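PDB 5MQR: beta-L-arabinobiosidase from Bacteroides thetaiotaomicron, which probably hydrolyses glycosidic linkages in arabinose-containing side chains of plant pectin, as a multidomain glycosidase of a gut bacterium. Local coordinates for residues 126-131 / 145-150; 541-546 / 555-560; 692-697 / 1014-1019. All coordinates share one frame; numbering follows the deposited sequence.

Interaction 1: residues 126-131 / 145-150. With EDO (1,2-ethanediol), chain H.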
loop_
_atom_site.group_PDB
_atom_site.type_symbol
_atom_site.label_atom_id
_atom_site.label_comp_id
_atom_site.label_asym_id
_atom_site.label_seq_id
_atom_site.Cartn_x
_atom_site.Cartn_y
_atom_site.Cartn_z
ATOM N N TYR A 126 11.224 14.363 47.540
ATOM C CA TYR A 126 10.748 13.727 48.769
ATOM C C TYR A 126 11.925 13.458 49.688
ATOM O O TYR A 126 12.959 12.988 49.248
ATOM C CB TYR A 126 10.043 12.420 48.415
ATOM C CG TYR A 126 9.347 11.717 49.562
ATOM C CD1 TYR A 126 10.074 10.937 50.484
ATOM C CD2 TYR A 126 7.947 11.801 49.721
ATOM C CE1 TYR A 126 9.438 10.296 51.545
ATOM C CE2 TYR A 126 7.303 11.148 50.773
ATOM C CZ TYR A 126 8.052 10.404 51.687
ATOM O OH TYR A 126 7.438 9.750 52.714
ATOM N N LYS A 127 11.752 13.737 50.973
ATOM C CA LYS A 127 12.797 13.509 51.974
ATOM C C LYS A 127 12.909 12.065 52.379
ATOM O O LYS A 127 11.970 11.511 52.913
ATOM C CB LYS A 127 12.535 14.339 53.232
ATOM C CG LYS A 127 13.032 15.761 53.084
ATOM C CD LYS A 127 12.327 16.793 53.986
ATOM C CE LYS A 127 11.992 18.058 53.168
ATOM N NZ LYS A 127 12.019 19.304 53.991
ATOM N N VAL A 128 14.070 11.469 52.138
ATOM C CA VAL A 128 14.406 10.170 52.720
ATOM C C VAL A 128 14.543 10.424 54.222
ATOM O O VAL A 128 15.202 11.401 54.599
ATOM C CB VAL A 128 15.739 9.616 52.179
ATOM C CG1 VAL A 128 16.065 8.271 52.821
ATOM C CG2 VAL A 128 15.695 9.498 50.665
ATOM N N PRO A 129 13.903 9.603 55.088
ATOM C CA PRO A 129 14.040 9.938 56.513
ATOM C C PRO A 129 15.503 9.843 57.002
ATOM O O PRO A 129 16.220 8.900 56.636
ATOM C CB PRO A 129 13.131 8.919 57.237
ATOM C CG PRO A 129 12.416 8.157 56.199
ATOM C CD PRO A 129 13.076 8.402 54.874
ATOM N N ASP A 130 15.932 10.848 57.768
ATOM C CA ASP A 130 17.231 10.839 58.442
ATOM C C ASP A 130 17.367 9.535 59.243
ATOM O O ASP A 130 16.475 9.210 60.032
ATOM C CB ASP A 130 17.352 12.049 59.395
ATOM C CG ASP A 130 17.650 13.384 58.672
ATOM O OD1 ASP A 130 17.780 13.444 57.432
ATOM O OD2 ASP A 130 17.761 14.410 59.373
ATOM N N GLY A 131 18.446 8.787 59.016
ATOM C CA GLY A 131 18.697 7.527 59.715
ATOM C C GLY A 131 18.418 6.275 58.907
ATOM O O GLY A 131 18.635 5.163 59.391
ATOM N N LEU A 145 18.866 13.960 52.892
ATOM C CA LEU A 145 18.881 13.284 51.608
ATOM C C LEU A 145 17.501 13.291 50.932
ATOM O O LEU A 145 16.481 12.957 51.547
ATOM C CB LEU A 145 19.355 11.835 51.792
ATOM C CG LEU A 145 19.541 10.996 50.532
ATOM C CD1 LEU A 145 20.679 11.566 49.691
ATOM C CD2 LEU A 145 19.778 9.536 50.899
ATOM N N ILE A 146 17.499 13.653 49.651
ATOM C CA ILE A 146 16.314 13.646 48.825
ATOM C C ILE A 146 16.253 12.298 48.078
ATOM O O ILE A 146 17.275 11.781 47.622
ATOM C CB ILE A 146 16.361 14.833 47.828
ATOM C CG1 ILE A 146 16.345 16.191 48.574
ATOM C CG2 ILE A 146 15.260 14.731 46.765
ATOM C CD1 ILE A 146 15.137 16.444 49.464
ATOM N N ALA A 147 15.050 11.747 47.945
ATOM C CA ALA A 147 14.856 10.466 47.262
ATOM C C ALA A 147 15.064 10.577 45.763
ATOM O O ALA A 147 15.079 11.677 45.205
ATOM C CB ALA A 147 13.457 9.931 47.542
ATOM N N ILE A 148 15.200 9.421 45.127
ATOM C CA ILE A 148 15.265 9.297 43.687
ATOM C C ILE A 148 13.940 8.719 43.220
ATOM O O ILE A 148 13.448 7.755 43.788
ATOM C CB ILE A 148 16.420 8.370 43.234
ATOM C CG1 ILE A 148 17.777 8.890 43.746
ATOM C CG2 ILE A 148 16.444 8.202 41.712
ATOM C CD1 ILE A 148 18.188 10.266 43.254
HETATM N N MSE A 149 13.384 9.312 42.162
HETATM C CA MSE A 149 12.146 8.845 41.550
HETATM C C MSE A 149 12.502 7.906 40.442
HETATM O O MSE A 149 13.526 8.065 39.775
HETATM C CB MSE A 149 11.226 9.983 41.042
HETATM C CG MSE A 149 10.790 10.851 42.220
HETATM SE SE MSE A 149 9.076 11.761 41.917
HETATM C CE MSE A 149 7.899 10.193 42.221
ATOM N N HIS A 150 11.647 6.899 40.269
ATOM C CA HIS A 150 11.791 5.905 39.229
ATOM C C HIS A 150 10.471 5.158 39.078
ATOM O O HIS A 150 9.994 4.583 40.056
ATOM C CB HIS A 150 12.888 4.900 39.574
ATOM C CG HIS A 150 13.214 3.992 38.433
ATOM N ND1 HIS A 150 12.612 2.763 38.262
ATOM C CD2 HIS A 150 14.020 4.171 37.360
ATOM C CE1 HIS A 150 13.069 2.207 37.155
ATOM N NE2 HIS A 150 13.932 3.037 36.595
HETATM C C1 EDO H . 16.849 1.608 35.389
HETATM O O1 EDO H . 16.317 2.769 34.708
HETATM C C2 EDO H . 17.664 0.705 34.451
HETATM O O2 EDO H . 17.577 -0.685 34.777
HETATM O O HOH W 1 12.705 12.954 45.440
HETATM O O HOH W 2 17.835 12.229 55.064
#
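Leu145 O accepts a hydrogen bond from Val128 N at 2.9 Å, and the hydrogen bond is bent, 143° at the hydrogen. Leu145 also meets Val128 through methyls: its CD2 lies 4.1 Å from Val128 CG2. The backbone N of Leu145 donates to a water, which in turn donates to Val128 O and Asp130 OD1. This water ties the far end of 126-131 to the start of 145-150.

Ile146 pairs with Lys127 in a single beta bridge. Its CG2 stands anti to the backbone N and comes within 3.8 Å of Tyr126 O. Its CA makes a CA-H...O contact with the same oxygen.

Ala147 N gives the straighter bond, to Tyr126 O at 2.8 Å, with 170° at the hydrogen. Val128 chi1 (179°) sets CG1 anti to the backbone N and leaves CG2 anti to the carbonyl carbon; Val128 CG2 then reaches Ala147 CB at 3.9 Å. A second water accepts from Tyr126 N and donates to Ala147 O.

His150 lies beyond the pairing. Its NE2 bonds an ethanediol, probably from the crystallisation liquor, and its ND1 bonds Glu248.

The Tyr126 ring meets Tyr169 of strand 163-170, and its OH bonds Asp216 N. The contact lies in the connection between two four-stranded sheets of the N-terminal beta propeller. One sheet ends with strand 120-123; the next begins with strand 148-157.

Interaction 2: residues 541-546 / 555-560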
loop_
_atom_site.group_PDB
_atom_site.type_symbol
_atom_site.label_atom_id
_atom_site.label_comp_id
_atom_site.label_asym_id
_atom_site.label_seq_id
_atom_site.Cartn_x
_atom_site.Cartn_y
_atom_site.Cartn_z
ATOM N N ARG A 541 23.862 8.595 -14.218
ATOM C CA ARG A 541 24.587 8.950 -12.994
ATOM C C ARG A 541 24.852 10.455 -12.915
ATOM O O ARG A 541 25.955 10.857 -12.550
ATOM C CB ARG A 541 25.902 8.117 -12.882
ATOM C CG ARG A 541 26.557 8.035 -11.493
ATOM C CD ARG A 541 27.599 6.909 -11.410
ATOM N NE ARG A 541 28.613 7.050 -12.453
ATOM C CZ ARG A 541 29.701 7.819 -12.391
ATOM N NH1 ARG A 541 30.004 8.535 -11.307
ATOM N NH2 ARG A 541 30.506 7.872 -13.443
ATOM N N ASN A 542 23.871 11.281 -13.288
ATOM C CA ASN A 542 24.035 12.733 -13.230
ATOM C C ASN A 542 22.815 13.523 -12.809
ATOM O O ASN A 542 21.705 13.031 -12.854
ATOM C CB ASN A 542 24.595 13.295 -14.521
ATOM C CG ASN A 542 23.722 13.031 -15.716
ATOM O OD1 ASN A 542 22.505 13.014 -15.644
ATOM N ND2 ASN A 542 24.358 12.847 -16.841
ATOM N N ILE A 543 23.087 14.749 -12.385
ATOM C CA ILE A 543 22.113 15.695 -11.909
ATOM C C ILE A 543 22.344 17.021 -12.670
ATOM O O ILE A 543 23.482 17.488 -12.784
ATOM C CB ILE A 543 22.188 15.858 -10.362
ATOM C CG1 ILE A 543 21.285 17.000 -9.867
ATOM C CG2 ILE A 543 23.625 16.038 -9.879
ATOM C CD1 ILE A 543 20.969 16.980 -8.367
ATOM N N GLN A 544 21.261 17.581 -13.205
ATOM C CA GLN A 544 21.231 18.911 -13.793
ATOM C C GLN A 544 20.301 19.778 -12.968
ATOM O O GLN A 544 19.208 19.338 -12.599
ATOM C CB GLN A 544 20.690 18.852 -15.198
ATOM C CG GLN A 544 21.624 18.146 -16.143
ATOM C CD GLN A 544 20.985 17.902 -17.486
ATOM O OE1 GLN A 544 21.228 18.655 -18.444
ATOM N NE2 GLN A 544 20.147 16.856 -17.566
ATOM N N VAL A 545 20.727 20.997 -12.679
ATOM C CA VAL A 545 19.967 21.886 -11.821
ATOM C C VAL A 545 19.625 23.137 -12.618
ATOM O O VAL A 545 20.474 23.694 -13.328
ATOM C CB VAL A 545 20.733 22.220 -10.529
ATOM C CG1 VAL A 545 20.034 23.300 -9.734
ATOM C CG2 VAL A 545 20.847 20.964 -9.679
ATOM N N TYR A 546 18.364 23.535 -12.530
ATOM C CA TYR A 546 17.893 24.734 -13.189
ATOM C C TYR A 546 17.382 25.687 -12.124
ATOM O O TYR A 546 16.749 25.273 -11.149
ATOM C CB TYR A 546 16.769 24.410 -14.174
ATOM C CG TYR A 546 17.163 23.475 -15.313
ATOM C CD1 TYR A 546 17.183 22.090 -15.143
ATOM C CD2 TYR A 546 17.503 23.987 -16.568
ATOM C CE1 TYR A 546 17.544 21.243 -16.196
ATOM C CE2 TYR A 546 17.846 23.155 -17.623
ATOM C CZ TYR A 546 17.878 21.793 -17.430
ATOM O OH TYR A 546 18.243 21.007 -18.490
ATOM N N ARG A 555 26.562 17.842 -12.872
ATOM C CA ARG A 555 27.594 17.035 -12.230
ATOM C C ARG A 555 27.202 15.590 -12.222
ATOM O O ARG A 555 26.043 15.261 -12.283
ATOM C CB ARG A 555 27.825 17.489 -10.777
ATOM C CG ARG A 555 28.795 18.643 -10.570
ATOM C CD ARG A 555 30.172 18.359 -11.163
ATOM N NE ARG A 555 31.127 19.437 -10.929
ATOM C CZ ARG A 555 31.201 20.582 -11.621
ATOM N NH1 ARG A 555 30.347 20.858 -12.603
ATOM N NH2 ARG A 555 32.138 21.481 -11.306
HETATM N N MSE A 556 28.182 14.728 -12.077
HETATM C CA MSE A 556 27.926 13.325 -11.825
HETATM C C MSE A 556 27.437 13.221 -10.386
HETATM O O MSE A 556 27.706 14.080 -9.548
HETATM C CB MSE A 556 29.193 12.497 -12.064
HETATM C CG MSE A 556 29.866 12.719 -13.427
HETATM SE SE MSE A 556 28.665 12.253 -14.900
HETATM C CE MSE A 556 28.484 10.330 -14.669
ATOM N N PHE A 557 26.677 12.181 -10.096
ATOM C CA PHE A 557 26.403 11.828 -8.715
ATOM C C PHE A 557 27.736 11.635 -7.968
ATOM O O PHE A 557 28.666 11.033 -8.515
ATOM C CB PHE A 557 25.675 10.490 -8.613
ATOM C CG PHE A 557 24.252 10.483 -9.098
ATOM C CD1 PHE A 557 23.564 11.649 -9.481
ATOM C CD2 PHE A 557 23.570 9.256 -9.140
ATOM C CE1 PHE A 557 22.250 11.585 -9.911
ATOM C CE2 PHE A 557 22.250 9.196 -9.561
ATOM C CZ PHE A 557 21.589 10.361 -9.953
ATOM N N TYR A 558 27.823 12.122 -6.726
ATOM C CA TYR A 558 28.987 11.814 -5.911
ATOM C C TYR A 558 28.922 10.419 -5.267
ATOM O O TYR A 558 29.948 9.912 -4.846
ATOM C CB TYR A 558 29.310 12.931 -4.912
ATOM C CG TYR A 558 28.460 13.071 -3.673
ATOM C CD1 TYR A 558 28.744 12.337 -2.517
ATOM C CD2 TYR A 558 27.444 14.016 -3.611
ATOM C CE1 TYR A 558 28.015 12.513 -1.364
ATOM C CE2 TYR A 558 26.711 14.207 -2.456
ATOM C CZ TYR A 558 27.002 13.457 -1.337
ATOM O OH TYR A 558 26.284 13.665 -0.196
ATOM N N ALA A 559 27.729 9.805 -5.262
ATOM C CA ALA A 559 27.549 8.409 -4.891
ATOM C C ALA A 559 26.512 7.782 -5.805
ATOM O O ALA A 559 25.474 8.380 -6.053
ATOM C CB ALA A 559 27.093 8.283 -3.437
ATOM N N PRO A 560 26.777 6.564 -6.299
ATOM C CA PRO A 560 25.799 5.909 -7.138
ATOM C C PRO A 560 24.646 5.310 -6.323
ATOM O O PRO A 560 24.831 4.902 -5.175
ATOM C CB PRO A 560 26.631 4.831 -7.838
ATOM C CG PRO A 560 27.695 4.496 -6.857
ATOM C CD PRO A 560 28.041 5.803 -6.233
HETATM O O HOH W 3 29.068 8.388 -8.633
#
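Phe557 packs its ring against the backbone of Arg541 and Asn542, and this is the tight side of the contact. Arg541 CA sits over the ring face in a CH-pi contact, 4.1 Å from the centroid. The carbonyl carbon of Arg541 and the N of Asn542 lie over the same face, displaced toward the rim. Toward the outer end of the ring, Phe557 CE1 comes within 3.3 Å of Asn542 O. Phe557 CG is anti to its carbonyl carbon (chi1 -70°), which swings the ring back along the other strand.

Backbone bonds join the two strands. Ile543 and Arg555 form an antiparallel hydrogen-bonded pair, with Ile543 N to Arg555 O at 3.0 Å and Arg555 N to Ile543 O at 3.1 Å. Asn542 and Met556 are the next, non-hydrogen-bonded pair. Phe557 N then bonds Arg541 O at 2.9 Å, approaching from above the carbonyl plane.

The other side is open to solvent, though Met556 still lies close to Arg541. The Arg541 chain bends at chi3 and crosses the Met556 side chain at about a right angle. Met556, a selenomethionine, places its CE over one face of the guanidinium, 3.4 Å from Arg541 NH2. A water in the guanidinium plane accepts from Arg541 NH1 and donates to Phe557 O. Arg541 and Met556 also touch a crystal neighbour, so their poses may partly reflect packing.

Arg541 has left-handed backbone angles and, with Asn542, faces Ser537 in a G1 beta bulge. The bulge marks the start of strand 542-547, which forms a beta hairpin with 550-556. Phe557 and Ile543 touch both Leu536 of the hairpin's own sheet and strand 498-504 of another sheet, as expected of side chains between the layers of a beta sandwich, here in the sialidase-like CBM domain.

Interaction 3: residues 692-697 / 1014-1019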
loop_
_atom_site.group_PDB
_atom_site.type_symbol
_atom_site.label_atom_id
_atom_site.label_comp_id
_atom_site.label_asym_id
_atom_site.label_seq_id
_atom_site.Cartn_x
_atom_site.Cartn_y
_atom_site.Cartn_z
HETATM N N MSE A 692 -2.716 -7.377 -36.759
HETATM C CA MSE A 692 -2.770 -8.424 -35.730
HETATM C C MSE A 692 -3.209 -9.740 -36.330
HETATM O O MSE A 692 -4.348 -9.887 -36.807
HETATM C CB MSE A 692 -3.641 -8.050 -34.529
HETATM C CG MSE A 692 -3.709 -9.175 -33.508
HETATM SE SE MSE A 692 -4.184 -8.480 -31.725
HETATM C CE MSE A 692 -2.434 -7.812 -31.081
ATOM N N THR A 693 -2.305 -10.719 -36.261
ATOM C CA THR A 693 -2.550 -12.067 -36.722
ATOM C C THR A 693 -3.320 -12.930 -35.708
ATOM O O THR A 693 -3.483 -12.558 -34.526
ATOM C CB THR A 693 -1.213 -12.764 -37.038
ATOM O OG1 THR A 693 -0.351 -12.655 -35.903
ATOM C CG2 THR A 693 -0.520 -12.105 -38.241
ATOM N N GLU A 694 -3.793 -14.072 -36.214
ATOM C CA GLU A 694 -4.472 -15.122 -35.456
ATOM C C GLU A 694 -3.531 -16.348 -35.355
ATOM O O GLU A 694 -3.166 -16.771 -34.229
ATOM C CB GLU A 694 -5.806 -15.484 -36.143
ATOM C CG GLU A 694 -6.597 -16.611 -35.505
ATOM C CD GLU A 694 -7.696 -17.184 -36.395
ATOM O OE1 GLU A 694 -8.718 -16.518 -36.633
ATOM O OE2 GLU A 694 -7.561 -18.349 -36.804
ATOM N N PHE A 695 -3.175 -16.903 -36.530
ATOM C CA PHE A 695 -2.128 -17.911 -36.681
ATOM C C PHE A 695 -0.835 -17.178 -36.994
ATOM O O PHE A 695 -0.838 -16.252 -37.823
ATOM C CB PHE A 695 -2.389 -18.815 -37.882
ATOM C CG PHE A 695 -3.390 -19.915 -37.644
ATOM C CD1 PHE A 695 -2.999 -21.104 -37.064
ATOM C CD2 PHE A 695 -4.697 -19.781 -38.066
ATOM C CE1 PHE A 695 -3.898 -22.146 -36.885
ATOM C CE2 PHE A 695 -5.611 -20.803 -37.889
ATOM C CZ PHE A 695 -5.206 -21.996 -37.299
ATOM N N LEU A 696 0.271 -17.603 -36.384
ATOM C CA LEU A 696 1.602 -17.106 -36.786
ATOM C C LEU A 696 2.025 -17.716 -38.127
ATOM O O LEU A 696 2.537 -17.011 -38.984
ATOM C CB LEU A 696 2.675 -17.391 -35.739
ATOM C CG LEU A 696 2.469 -16.756 -34.369
ATOM C CD1 LEU A 696 3.597 -17.204 -33.452
ATOM C CD2 LEU A 696 2.435 -15.243 -34.443
ATOM N N VAL A 697 1.787 -19.015 -38.296
ATOM C CA VAL A 697 2.052 -19.682 -39.565
ATOM C C VAL A 697 1.178 -19.126 -40.704
ATOM O O VAL A 697 0.078 -18.609 -40.472
ATOM C CB VAL A 697 1.877 -21.223 -39.487
ATOM C CG1 VAL A 697 2.811 -21.838 -38.437
ATOM C CG2 VAL A 697 0.411 -21.603 -39.274
ATOM N N ARG A 1014 0.786 -23.251 -31.906
ATOM C CA ARG A 1014 1.598 -22.564 -30.909
ATOM C C ARG A 1014 1.284 -21.083 -30.890
ATOM O O ARG A 1014 1.297 -20.447 -31.943
ATOM C CB ARG A 1014 3.086 -22.778 -31.174
ATOM C CG ARG A 1014 3.544 -24.199 -30.958
ATOM C CD ARG A 1014 5.007 -24.368 -31.305
ATOM N NE ARG A 1014 5.861 -23.572 -30.418
ATOM C CZ ARG A 1014 7.174 -23.393 -30.587
ATOM N NH1 ARG A 1014 7.807 -23.979 -31.611
ATOM N NH2 ARG A 1014 7.861 -22.642 -29.721
ATOM N N TYR A 1015 0.998 -20.562 -29.698
ATOM C CA TYR A 1015 0.733 -19.134 -29.478
ATOM C C TYR A 1015 -0.516 -18.643 -30.219
ATOM O O TYR A 1015 -0.547 -17.504 -30.676
ATOM C CB TYR A 1015 1.961 -18.270 -29.869
ATOM C CG TYR A 1015 3.285 -18.851 -29.395
ATOM C CD1 TYR A 1015 3.530 -19.074 -28.031
ATOM C CD2 TYR A 1015 4.277 -19.193 -30.296
ATOM C CE1 TYR A 1015 4.718 -19.630 -27.589
ATOM C CE2 TYR A 1015 5.479 -19.742 -29.855
ATOM C CZ TYR A 1015 5.685 -19.963 -28.503
ATOM O OH TYR A 1015 6.881 -20.504 -28.100
ATOM N N TYR A 1016 -1.550 -19.478 -30.313
ATOM C CA TYR A 1016 -2.758 -19.113 -31.035
ATOM C C TYR A 1016 -3.457 -17.896 -30.399
ATOM O O TYR A 1016 -3.601 -17.786 -29.182
ATOM C CB TYR A 1016 -3.694 -20.320 -31.094
ATOM C CG TYR A 1016 -4.738 -20.323 -32.187
ATOM C CD1 TYR A 1016 -4.400 -20.039 -33.528
ATOM C CD2 TYR A 1016 -6.061 -20.670 -31.908
ATOM C CE1 TYR A 1016 -5.355 -20.059 -34.515
ATOM C CE2 TYR A 1016 -7.001 -20.719 -32.909
ATOM C CZ TYR A 1016 -6.645 -20.394 -34.207
ATOM O OH TYR A 1016 -7.593 -20.417 -35.206
ATOM N N ASN A 1017 -3.891 -16.988 -31.249
ATOM C CA ASN A 1017 -4.494 -15.739 -30.828
ATOM C C ASN A 1017 -5.914 -15.659 -31.370
ATOM O O ASN A 1017 -6.160 -15.075 -32.424
ATOM C CB ASN A 1017 -3.644 -14.568 -31.322
ATOM C CG ASN A 1017 -4.197 -13.233 -30.879
ATOM O OD1 ASN A 1017 -4.877 -13.145 -29.835
ATOM N ND2 ASN A 1017 -3.957 -12.190 -31.680
ATOM N N HIS A 1018 -6.825 -16.245 -30.605
ATOM C CA HIS A 1018 -8.156 -16.585 -31.055
ATOM C C HIS A 1018 -9.115 -16.570 -29.872
ATOM O O HIS A 1018 -10.121 -17.261 -29.860
ATOM C CB HIS A 1018 -8.043 -17.998 -31.642
ATOM C CG HIS A 1018 -9.207 -18.457 -32.444
ATOM N ND1 HIS A 1018 -9.924 -19.582 -32.104
ATOM C CD2 HIS A 1018 -9.718 -18.026 -33.622
ATOM C CE1 HIS A 1018 -10.855 -19.804 -33.016
ATOM N NE2 HIS A 1018 -10.757 -18.872 -33.944
ATOM N N SER A 1019 -8.818 -15.739 -28.886
ATOM C CA SER A 1019 -9.522 -15.758 -27.613
ATOM C C SER A 1019 -9.049 -14.589 -26.782
ATOM O O SER A 1019 -8.050 -13.933 -27.103
ATOM C CB SER A 1019 -9.214 -17.051 -26.820
ATOM O OG SER A 1019 -7.826 -17.127 -26.471
HETATM O O HOH W 4 -0.522 -19.544 -33.730
#
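Asn1017 supplies the clearest hydrogen bonds between the two loops. Its ND2 donates to Thr693 O at 2.9 Å, nearly head-on to the carbonyl. Its backbone N donates to Glu694 O at 3.1 Å, in the carbonyl plane. CG lies anti to the backbone N (chi1 -178°), and this extends the amide toward 692-697. In return, Glu694 CA makes a CA-H...O contact with Asn1017 O.

The polar side chains meet at Glu694. Its extended chain runs beside Tyr1016, pointing the same way, and brings OE2 to 2.6 Å from Tyr1016 OH. That bond is weak and not settled. Glu694 OE1 lies at the edge of the His1018 ring, 3.5 Å from CD2.

Among the aromatic groups, Tyr1016 turns an edge to the face of Phe695. The ring planes are 56° apart, and Tyr1016 CE1 stands 3.2 Å above the centre of the Phe695 ring. A separate apolar contact brings Leu696 CD1 to the edge of the Tyr1015 ring at CD2, 3.8 Å away.

Tyr1015 OH bonds Glu637, and Asn1017 O bonds His715 of helix 712-719. Asn1017 satisfies the carbonyls of Thr693 and Glu694. The Tyr1016 hydroxyl lies beside the carboxylate while its ring edge meets the Phe695 face. The contact is buried, and these loops, over 300 residues apart, are held by polar as well as ring contacts.

In the fold
Interaction 3 is the core contact, with nearly every touching residue buried, whereas interactions 1 and 2 are only partly buried. All three follow one another along the chain without touching. Interactions 1 and 3 lie on opposite sides of the chain's centre, with centres about 90 Å apart. Interactions 1 and 2 are local. The first pairs two parts of the connection between propeller sheets, by backbone bonds, methyl groups and waters; the second pairs the two strands of one hairpin at the end away from its turn, with an aromatic ring over the backbone. Interaction 3 instead joins distant loops, and side-chain amide, carboxylate and ring contacts play a larger part. Its second loop falls within the MGH1-like glycoside hydrolase range.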